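Local coordinates for protein putative mandelate racemase (Bordetella bronchiseptica, PDB 3OZY) that is of unknown function but, as a magnesium-binding enolase superfamily member, probably abstracts a proton next to the carboxylate of an acid-sugar substrate, at residues E197-A202 / G222-E227; A213-L218 / Q244-R249; A143-W148 / A169-V174. All coordinates share one frame; numbering follows the deposited sequence.

Interaction 1 of 3, residues E197-A202 / G222-E227. With MG (magnesium ion), chain C.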
loop_
_atom_site.group_PDB
_atom_site.type_symbol
_atom_site.label_atom_id
_atom_site.label_comp_id
_atom_site.label_asym_id
_atom_site.label_seq_id
_atom_site.Cartn_x
_atom_site.Cartn_y
_atom_site.Cartn_z
ATOM N N GLU A 197 2.718 -32.970 -8.446
ATOM C CA GLU A 197 2.929 -31.619 -8.965
ATOM C C GLU A 197 3.991 -30.904 -8.153
ATOM O O GLU A 197 3.983 -30.962 -6.920
ATOM C CB GLU A 197 1.641 -30.797 -8.965
ATOM C CG GLU A 197 0.505 -31.384 -9.814
ATOM C CD GLU A 197 0.759 -31.344 -11.316
ATOM O OE1 GLU A 197 1.728 -30.697 -11.782
ATOM O OE2 GLU A 197 -0.054 -31.945 -12.054
ATOM N N ILE A 198 4.917 -30.248 -8.842
ATOM C CA ILE A 198 5.956 -29.480 -8.180
ATOM C C ILE A 198 5.798 -28.019 -8.562
ATOM O O ILE A 198 5.837 -27.664 -9.749
ATOM C CB ILE A 198 7.374 -29.992 -8.550
ATOM C CG1 ILE A 198 7.550 -31.456 -8.123
ATOM C CG2 ILE A 198 8.441 -29.128 -7.900
ATOM C CD1 ILE A 198 8.843 -32.091 -8.615
ATOM N N LEU A 199 5.600 -27.190 -7.545
ATOM C CA LEU A 199 5.424 -25.747 -7.688
ATOM C C LEU A 199 6.713 -25.072 -7.240
ATOM O O LEU A 199 7.427 -25.615 -6.402
ATOM C CB LEU A 199 4.288 -25.280 -6.779
ATOM C CG LEU A 199 2.851 -25.692 -7.120
ATOM C CD1 LEU A 199 2.659 -27.193 -7.322
ATOM C CD2 LEU A 199 1.941 -25.180 -6.016
ATOM N N VAL A 200 7.012 -23.896 -7.785
ATOM C CA VAL A 200 8.222 -23.162 -7.431
ATOM C C VAL A 200 7.845 -21.725 -7.066
ATOM O O VAL A 200 6.911 -21.162 -7.660
ATOM C CB VAL A 200 9.216 -23.185 -8.615
ATOM C CG1 VAL A 200 10.328 -22.182 -8.427
ATOM C CG2 VAL A 200 9.780 -24.598 -8.808
ATOM N N ASP A 201 8.545 -21.141 -6.091
ATOM C CA ASP A 201 8.219 -19.813 -5.580
ATOM C C ASP A 201 9.513 -19.059 -5.302
ATOM O O ASP A 201 10.303 -19.477 -4.442
ATOM C CB ASP A 201 7.389 -19.978 -4.301
ATOM C CG ASP A 201 6.962 -18.667 -3.681
ATOM O OD1 ASP A 201 7.432 -17.588 -4.097
ATOM O OD2 ASP A 201 6.155 -18.735 -2.723
ATOM N N ALA A 202 9.737 -17.969 -6.044
ATOM C CA ALA A 202 10.972 -17.198 -5.938
ATOM C C ALA A 202 10.869 -15.996 -4.997
ATOM O O ALA A 202 11.855 -15.302 -4.803
ATOM C CB ALA A 202 11.441 -16.736 -7.321
ATOM N N GLY A 222 8.641 -29.952 -15.754
ATOM C CA GLY A 222 7.193 -30.049 -15.751
ATOM C C GLY A 222 6.526 -29.405 -14.550
ATOM O O GLY A 222 5.494 -29.874 -14.069
ATOM N N CYS A 223 7.096 -28.304 -14.074
ATOM C CA CYS A 223 6.533 -27.629 -12.904
ATOM C C CYS A 223 5.148 -27.042 -13.155
ATOM O O CYS A 223 4.847 -26.545 -14.242
ATOM C CB CYS A 223 7.480 -26.543 -12.401
ATOM S SG CYS A 223 9.019 -27.197 -11.749
ATOM N N TYR A 224 4.306 -27.083 -12.130
ATOM C CA TYR A 224 2.933 -26.594 -12.229
ATOM C C TYR A 224 2.854 -25.065 -12.357
ATOM O O TYR A 224 2.119 -24.535 -13.202
ATOM C CB TYR A 224 2.137 -27.071 -11.009
ATOM C CG TYR A 224 0.649 -26.842 -11.110
ATOM C CD1 TYR A 224 -0.173 -27.749 -11.781
ATOM C CD2 TYR A 224 0.053 -25.731 -10.523
ATOM C CE1 TYR A 224 -1.538 -27.536 -11.873
ATOM C CE2 TYR A 224 -1.310 -25.515 -10.613
ATOM C CZ TYR A 224 -2.100 -26.413 -11.283
ATOM O OH TYR A 224 -3.458 -26.187 -11.372
ATOM N N TRP A 225 3.591 -24.354 -11.509
ATOM C CA TRP A 225 3.628 -22.901 -11.577
ATOM C C TRP A 225 4.939 -22.328 -11.075
ATOM O O TRP A 225 5.705 -23.024 -10.400
ATOM C CB TRP A 225 2.411 -22.250 -10.899
ATOM C CG TRP A 225 2.338 -22.159 -9.372
ATOM C CD1 TRP A 225 3.338 -21.841 -8.477
ATOM C CD2 TRP A 225 1.135 -22.264 -8.611
ATOM N NE1 TRP A 225 2.814 -21.793 -7.190
ATOM C CE2 TRP A 225 1.462 -22.045 -7.255
ATOM C CE3 TRP A 225 -0.195 -22.543 -8.949
ATOM C CZ2 TRP A 225 0.500 -22.100 -6.237
ATOM C CZ3 TRP A 225 -1.146 -22.597 -7.945
ATOM C CH2 TRP A 225 -0.797 -22.379 -6.605
ATOM N N PHE A 226 5.172 -21.069 -11.451
ATOM C CA PHE A 226 6.335 -20.255 -11.089
ATOM C C PHE A 226 5.735 -19.047 -10.369
ATOM O O PHE A 226 5.152 -18.156 -11.006
ATOM C CB PHE A 226 7.019 -19.808 -12.391
ATOM C CG PHE A 226 8.401 -19.216 -12.235
ATOM C CD1 PHE A 226 9.050 -19.157 -11.018
ATOM C CD2 PHE A 226 9.062 -18.756 -13.368
ATOM C CE1 PHE A 226 10.346 -18.642 -10.937
ATOM C CE2 PHE A 226 10.336 -18.244 -13.299
ATOM C CZ PHE A 226 10.984 -18.176 -12.085
ATOM N N GLU A 227 5.853 -19.026 -9.044
ATOM C CA GLU A 227 5.199 -18.034 -8.190
ATOM C C GLU A 227 6.158 -16.905 -7.809
ATOM O O GLU A 227 7.334 -17.154 -7.521
ATOM C CB GLU A 227 4.663 -18.738 -6.944
ATOM C CG GLU A 227 4.200 -17.820 -5.842
ATOM C CD GLU A 227 3.484 -18.567 -4.745
ATOM O OE1 GLU A 227 3.191 -19.770 -4.924
ATOM O OE2 GLU A 227 3.200 -17.952 -3.696
HETATM MG MG MG C . 4.511 -17.253 -2.013
HETATM O O HOH W 1 4.385 -30.386 -11.636
HETATM O O HOH W 2 5.925 -15.796 -2.921
HETATM O O HOH W 3 5.719 -16.546 -0.096
HETATM O O HOH W 4 3.504 -18.788 -0.516
#

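Interaction 2 of 3, residues A213-L218 / Q244-R249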
loop_
_atom_site.group_PDB
_atom_site.type_symbol
_atom_site.label_atom_id
_atom_site.label_comp_id
_atom_site.label_asym_id
_atom_site.label_seq_id
_atom_site.Cartn_x
_atom_site.Cartn_y
_atom_site.Cartn_z
ATOM N N ALA A 213 15.791 -17.766 -17.667
ATOM C CA ALA A 213 16.662 -18.938 -17.615
ATOM C C ALA A 213 16.031 -19.995 -16.712
ATOM O O ALA A 213 16.019 -21.185 -17.049
ATOM C CB ALA A 213 18.040 -18.552 -17.110
ATOM N N MET A 214 15.499 -19.573 -15.573
ATOM C CA MET A 214 14.907 -20.555 -14.679
ATOM C C MET A 214 13.653 -21.177 -15.287
ATOM O O MET A 214 13.442 -22.387 -15.167
ATOM C CB MET A 214 14.601 -19.949 -13.314
ATOM C CG MET A 214 14.101 -20.994 -12.344
ATOM S SD MET A 214 13.945 -20.406 -10.653
ATOM C CE MET A 214 15.661 -20.251 -10.174
ATOM N N LEU A 215 12.827 -20.368 -15.949
ATOM C CA LEU A 215 11.605 -20.887 -16.575
ATOM C C LEU A 215 11.904 -22.075 -17.502
ATOM O O LEU A 215 11.137 -23.047 -17.562
ATOM C CB LEU A 215 10.871 -19.772 -17.330
ATOM C CG LEU A 215 9.595 -20.173 -18.066
ATOM C CD1 LEU A 215 8.546 -20.766 -17.109
ATOM C CD2 LEU A 215 9.027 -18.958 -18.802
ATOM N N ARG A 216 13.020 -22.020 -18.221
ATOM C CA ARG A 216 13.407 -23.143 -19.083
ATOM C C ARG A 216 13.564 -24.433 -18.277
ATOM O O ARG A 216 13.141 -25.508 -18.706
ATOM C CB ARG A 216 14.711 -22.834 -19.824
ATOM C CG ARG A 216 14.553 -21.792 -20.919
ATOM C CD ARG A 216 15.908 -21.314 -21.397
ATOM N NE ARG A 216 15.781 -20.448 -22.561
ATOM C CZ ARG A 216 16.813 -19.891 -23.184
ATOM N NH1 ARG A 216 18.050 -20.079 -22.739
ATOM N NH2 ARG A 216 16.607 -19.126 -24.242
ATOM N N ILE A 217 14.202 -24.310 -17.113
ATOM C CA ILE A 217 14.387 -25.424 -16.183
ATOM C C ILE A 217 13.039 -25.929 -15.689
ATOM O O ILE A 217 12.770 -27.135 -15.684
ATOM C CB ILE A 217 15.222 -24.995 -14.953
ATOM C CG1 ILE A 217 16.602 -24.486 -15.387
ATOM C CG2 ILE A 217 15.338 -26.146 -13.948
ATOM C CD1 ILE A 217 17.434 -25.523 -16.104
ATOM N N LEU A 218 12.185 -24.999 -15.268
ATOM C CA LEU A 218 10.869 -25.359 -14.726
ATOM C C LEU A 218 10.056 -26.111 -15.773
ATOM O O LEU A 218 9.326 -27.058 -15.468
ATOM C CB LEU A 218 10.091 -24.127 -14.257
ATOM C CG LEU A 218 10.843 -23.160 -13.340
ATOM C CD1 LEU A 218 9.856 -22.112 -12.821
ATOM C CD2 LEU A 218 11.552 -23.854 -12.194
ATOM N N GLN A 244 6.336 -16.717 -23.249
ATOM C CA GLN A 244 7.168 -17.814 -23.728
ATOM C C GLN A 244 6.328 -19.035 -24.097
ATOM O O GLN A 244 6.822 -19.951 -24.749
ATOM C CB GLN A 244 8.256 -18.178 -22.710
ATOM C CG GLN A 244 9.158 -16.993 -22.341
ATOM C CD GLN A 244 9.679 -16.239 -23.561
ATOM O OE1 GLN A 244 10.340 -16.820 -24.422
ATOM N NE2 GLN A 244 9.382 -14.943 -23.639
ATOM N N GLY A 245 5.065 -19.040 -23.682
ATOM C CA GLY A 245 4.131 -20.076 -24.092
ATOM C C GLY A 245 4.420 -21.459 -23.538
ATOM O O GLY A 245 4.100 -22.464 -24.169
ATOM N N THR A 246 5.015 -21.531 -22.355
ATOM C CA THR A 246 5.281 -22.833 -21.757
ATOM C C THR A 246 4.058 -23.329 -20.999
ATOM O O THR A 246 3.138 -22.565 -20.725
ATOM C CB THR A 246 6.458 -22.793 -20.757
ATOM O OG1 THR A 246 6.030 -22.193 -19.527
ATOM C CG2 THR A 246 7.675 -22.055 -21.330
ATOM N N PRO A 247 4.038 -24.623 -20.661
ATOM C CA PRO A 247 2.948 -25.133 -19.821
ATOM C C PRO A 247 3.086 -24.754 -18.347
ATOM O O PRO A 247 2.238 -25.162 -17.550
ATOM C CB PRO A 247 3.056 -26.657 -19.991
ATOM C CG PRO A 247 3.822 -26.842 -21.286
ATOM C CD PRO A 247 4.805 -25.709 -21.288
ATOM N N VAL A 248 4.124 -24.001 -17.991
ATOM C CA VAL A 248 4.307 -23.575 -16.603
ATOM C C VAL A 248 3.513 -22.297 -16.362
ATOM O O VAL A 248 3.694 -21.304 -17.072
ATOM C CB VAL A 248 5.801 -23.301 -16.284
ATOM C CG1 VAL A 248 5.981 -22.941 -14.814
ATOM C CG2 VAL A 248 6.677 -24.501 -16.633
ATOM N N ARG A 249 2.617 -22.323 -15.379
ATOM C CA ARG A 249 1.782 -21.162 -15.082
ATOM C C ARG A 249 2.588 -20.071 -14.387
ATOM O O ARG A 249 3.389 -20.371 -13.497
ATOM C CB ARG A 249 0.630 -21.585 -14.176
ATOM C CG ARG A 249 -0.304 -22.600 -14.801
ATOM C CD ARG A 249 -1.020 -23.432 -13.732
ATOM N NE ARG A 249 -1.863 -24.456 -14.347
ATOM C CZ ARG A 249 -1.406 -25.608 -14.818
ATOM N NH1 ARG A 249 -0.117 -25.904 -14.711
ATOM N NH2 ARG A 249 -2.242 -26.475 -15.386
#

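Interaction 3 of 3, residues A143-W148 / A169-V174. With ACY (acetic acid), chain I.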
loop_
_atom_site.group_PDB
_atom_site.type_symbol
_atom_site.label_atom_id
_atom_site.label_comp_id
_atom_site.label_asym_id
_atom_site.label_seq_id
_atom_site.Cartn_x
_atom_site.Cartn_y
_atom_site.Cartn_z
ATOM N N ALA A 143 1.795 -29.120 -0.194
ATOM C CA ALA A 143 2.621 -28.881 0.981
ATOM C C ALA A 143 3.466 -27.637 0.752
ATOM O O ALA A 143 4.276 -27.590 -0.177
ATOM C CB ALA A 143 3.517 -30.097 1.251
ATOM N N SER A 144 3.283 -26.644 1.616
ATOM C CA SER A 144 3.956 -25.366 1.482
ATOM C C SER A 144 4.885 -25.148 2.682
ATOM O O SER A 144 4.386 -25.010 3.796
ATOM C CB SER A 144 2.887 -24.267 1.439
ATOM O OG SER A 144 3.468 -22.992 1.243
ATOM N N SER A 145 6.212 -25.133 2.513
ATOM C CA SER A 145 6.970 -25.416 1.293
ATOM C C SER A 145 8.287 -26.048 1.734
ATOM O O SER A 145 8.589 -26.099 2.925
ATOM C CB SER A 145 7.329 -24.121 0.556
ATOM O OG SER A 145 6.189 -23.494 -0.006
ATOM N N ILE A 146 9.060 -26.507 0.760
ATOM C CA ILE A 146 10.452 -26.916 0.936
ATOM C C ILE A 146 11.274 -25.644 0.744
ATOM O O ILE A 146 11.170 -24.988 -0.301
ATOM C CB ILE A 146 10.826 -27.978 -0.108
ATOM C CG1 ILE A 146 9.943 -29.214 0.088
ATOM C CG2 ILE A 146 12.311 -28.327 -0.020
ATOM C CD1 ILE A 146 9.986 -30.212 -1.053
ATOM N N TYR A 147 12.033 -25.251 1.763
ATOM C CA TYR A 147 12.690 -23.946 1.780
ATOM C C TYR A 147 14.143 -23.988 1.289
ATOM O O TYR A 147 14.616 -25.019 0.796
ATOM C CB TYR A 147 12.557 -23.291 3.173
ATOM C CG TYR A 147 11.218 -22.588 3.355
ATOM C CD1 TYR A 147 10.044 -23.314 3.517
ATOM C CD2 TYR A 147 11.127 -21.199 3.342
ATOM C CE1 TYR A 147 8.806 -22.680 3.665
ATOM C CE2 TYR A 147 9.896 -20.558 3.491
ATOM C CZ TYR A 147 8.744 -21.304 3.652
ATOM O OH TYR A 147 7.519 -20.677 3.800
ATOM N N TRP A 148 14.835 -22.858 1.394
ATOM C CA TRP A 148 16.242 -22.764 1.030
ATOM C C TRP A 148 17.106 -23.624 1.955
ATOM O O TRP A 148 16.602 -24.266 2.874
ATOM C CB TRP A 148 16.705 -21.312 1.138
ATOM C CG TRP A 148 16.126 -20.363 0.112
ATOM C CD1 TRP A 148 15.319 -20.665 -0.951
ATOM C CD2 TRP A 148 16.351 -18.960 0.064
ATOM N NE1 TRP A 148 15.014 -19.512 -1.650
ATOM C CE2 TRP A 148 15.640 -18.453 -1.044
ATOM C CE3 TRP A 148 17.082 -18.076 0.863
ATOM C CZ2 TRP A 148 15.650 -17.101 -1.381
ATOM C CZ3 TRP A 148 17.086 -16.735 0.535
ATOM C CH2 TRP A 148 16.381 -16.259 -0.581
ATOM N N ALA A 169 1.136 -32.843 -4.211
ATOM C CA ALA A 169 1.733 -31.623 -4.741
ATOM C C ALA A 169 2.505 -30.938 -3.623
ATOM O O ALA A 169 2.154 -31.066 -2.447
ATOM C CB ALA A 169 0.638 -30.687 -5.267
ATOM N N ALA A 170 3.555 -30.205 -3.980
ATOM C CA ALA A 170 4.339 -29.472 -2.994
ATOM C C ALA A 170 5.080 -28.344 -3.692
ATOM O O ALA A 170 5.232 -28.357 -4.914
ATOM C CB ALA A 170 5.326 -30.399 -2.288
ATOM N N LYS A 171 5.544 -27.384 -2.904
ATOM C CA LYS A 171 6.198 -26.190 -3.425
ATOM C C LYS A 171 7.629 -26.058 -2.911
ATOM O O LYS A 171 7.916 -26.356 -1.747
ATOM C CB LYS A 171 5.371 -24.950 -3.051
ATOM C CG LYS A 171 5.829 -23.632 -3.700
ATOM C CD LYS A 171 4.719 -22.587 -3.725
ATOM C CE LYS A 171 4.595 -21.857 -2.405
ATOM N NZ LYS A 171 3.431 -20.914 -2.449
ATOM N N LEU A 172 8.516 -25.604 -3.792
ATOM C CA LEU A 172 9.921 -25.346 -3.494
ATOM C C LEU A 172 10.232 -23.857 -3.558
ATOM O O LEU A 172 9.885 -23.185 -4.537
ATOM C CB LEU A 172 10.807 -26.059 -4.519
ATOM C CG LEU A 172 12.311 -25.786 -4.407
ATOM C CD1 LEU A 172 12.881 -26.460 -3.149
ATOM C CD2 LEU A 172 13.046 -26.268 -5.661
ATOM N N LYS A 173 10.882 -23.335 -2.526
ATOM C CA LYS A 173 11.384 -21.968 -2.556
ATOM C C LYS A 173 12.702 -21.890 -3.314
ATOM O O LYS A 173 13.597 -22.720 -3.111
ATOM C CB LYS A 173 11.589 -21.464 -1.131
ATOM C CG LYS A 173 10.333 -21.445 -0.290
ATOM C CD LYS A 173 9.368 -20.377 -0.799
ATOM C CE LYS A 173 8.221 -20.170 0.166
ATOM N NZ LYS A 173 7.434 -18.947 -0.174
ATOM N N VAL A 174 12.832 -20.877 -4.162
ATOM C CA VAL A 174 14.022 -20.684 -4.980
ATOM C C VAL A 174 14.395 -19.204 -5.004
ATOM O O VAL A 174 13.711 -18.360 -4.415
ATOM C CB VAL A 174 13.776 -21.156 -6.430
ATOM C CG1 VAL A 174 13.361 -22.632 -6.462
ATOM C CG2 VAL A 174 12.719 -20.276 -7.118
HETATM C C ACY I . 7.471 -17.181 2.946
HETATM O O ACY I . 8.133 -17.256 1.896
HETATM O OXT ACY I . 7.263 -18.156 3.699
HETATM C CH3 ACY I . 6.899 -15.855 3.355
#

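Interaction 1 of 3, residues E197-A202 / G222-E227
The magnesium site at the mouth of the barrel takes two of its three carboxylates from this pair of strands. Asp201 OD2 lies 2.3 Å and Glu227 OE2 2.2 Å from MG; three waters and Glu254 complete the shell. Both side chains leave the backbone with CG anti to N (chi1 -179° for Asp201, 169° for Glu227) and, with Glu227 extended beyond CG, the carboxylates reach one ion, stacked with planes 20° apart; Asp201 OD2 lies 3.2 Å from Glu227 OE2, a closeness the shared cation pays for. Asp201 OD1 accepts from a metal-bound water and from Asn203 N, while Lys173 reaches OD2. Glu227 OE1 is held by a salt bridge to Lys171, a bond from Gln275 and a weak one from Trp225 NE1; the metal and these donors probably help keep the two acids ionised. Residues 197-201 and 225-227 are adjacent parallel strands of the beta/alpha barrel, joined through helix 208-220 in a beta-alpha-beta crossover. Tyr224 N donates to Ile198 O, Val200 N to Trp225 O, Glu227 N to Val200 O (2.8 Å), and Ala202 N meets Glu227 O almost along its C=O axis at 2.9 Å. On the face opposite the acids, Val200 CG1 packs 4.2 Å from Phe226 CD1; Val200 also touches Leu218 and Leu185. Leu199 CD2 makes a CH-pi contact over one face of the Trp225 indole, 3.7 Å from the centroid of its six-membered ring. At the other end Glu197 OE1 approaches the edge of the Tyr224 ring at CD1 (3.5 Å), and a water links Glu197 OE1, Ile198 N and Gly222 O.

Interaction 2 of 3, residues A213-L218 / Q244-R249
Thr246 OG1 takes part in the one side-chain hydrogen bond made within these segments, and that single bond grips it: OG1 accepts from Val248 N across 3.0 Å, with an N-H...O angle of 149°. The hydroxyl is tucked between N and C of its own residue (chi1 76°), which brings it round to the amide two residues on and closes an ST turn. No hydrogen bond crosses from residues 213-218 to residues 244-249, so the two are held by van der Waals packing, and the interface is small, 219 Å² over both sides. Leu215 carries it. Its CG stands anti to the backbone N (chi1 178°), sending the two methyl groups away from the helix to straddle different neighbours. Leu215 CD1 meets Thr246 OG1 tip to tip at 3.8 Å and also touches Val248 CB at 3.8 Å, the leucine and valine side chains passing alongside and pointing opposite ways. Leu215 CD2 instead rests against the aliphatic part of Gln244, 4.1 Å from its CG; the glutamine chain is bent at chi2, and its NE2 donates to Ile240 O in the preceding helix. One turn further along, Val248 CG2 presses on the backbone at Leu218 C (3.8 Å) and on Leu218 CB (4.2 Å). The loop thus leaves helix 235-242 at Gly245, where phi turns positive, runs beside helix 208-220, and enters strand 249-252, while Val248 and Leu218 both also pack on Phe226 of strand 225-227, filling the layer between the barrel strands and their outer helices.

Interaction 3 of 3, residues A143-W148 / A169-V174
Strands 143-146 and 169-173 run parallel, their axes 4.6 Å apart at closest approach and 31° from alignment. The peptide bond before Ser145 is cis, and three steps from Ala143 to Ile146 match only two from Ala170 to Leu172. Ala143 N donates to Ala169 O, and Ala143 O accepts from Lys171 N; beyond the irregularity Ile146 N donates to Lys171 O and Lys173 N to Ile146 O, each at 2.8 Å, the latter nearly straight at 175°. Toward the surrounding helices, Ile146 CG2 touches Leu172 CD1 at 3.7 Å. Ser145 OG lies alongside the Lys171 chain, 3.3 Å from its CE, where a bend at chi3 turns the amine toward Glu329 and Tyr142 besides Glu227. Lys173 bends at chi2 and runs side by side with Tyr147, its CG over one face of the ring, 3.8 Å from the centroid. The two tips share an acetate, probably from the crystallisation liquor: Tyr147 OH donates to ACY OXT (2.5 Å) in the ring plane, and Lys173 NZ to ACY O (2.8 Å). Trp148 presents its edge to the Lys173-Val174 backbone, with a weak bond from NE1 to Val174 O at 3.3 Å. With Asp201 OD2, Asn203 OD1 and the acetate, three bonds fix the Lys173 amine. Lys-Leu-Lys fits the Lys-x-Lys motif of the mandelate racemase group, in which the second lysine can act as a base; the nearby magnesium and the Lys171 ammonium may lower the proton affinity of Lys173, against the pull of Asp201 and the acetate.

Overall arrangement
Interactions 1 and 3 pair adjacent parallel strands of the barrel sheet, since strand 169-173 also neighbours strand 197-201, with Leu172 N reaching Leu199 O and Val200 CG1 packing 3.3 Å from Val174 CG2. Interaction 3 is wholly buried and interaction 1 mostly so, and both carry charge at the barrel mouth. Interaction 2 is smaller, apolar and nearer the periphery, its centre about 17 Å from that of interaction 3. It involves the helix that connects the two strands of interaction 1, and Leu218 O probably accepts a hydrogen bond from Cys223 N where that helix ends. Chemistry thus changes from charged groups inside the barrel to hydrocarbon between its strands and outer helices.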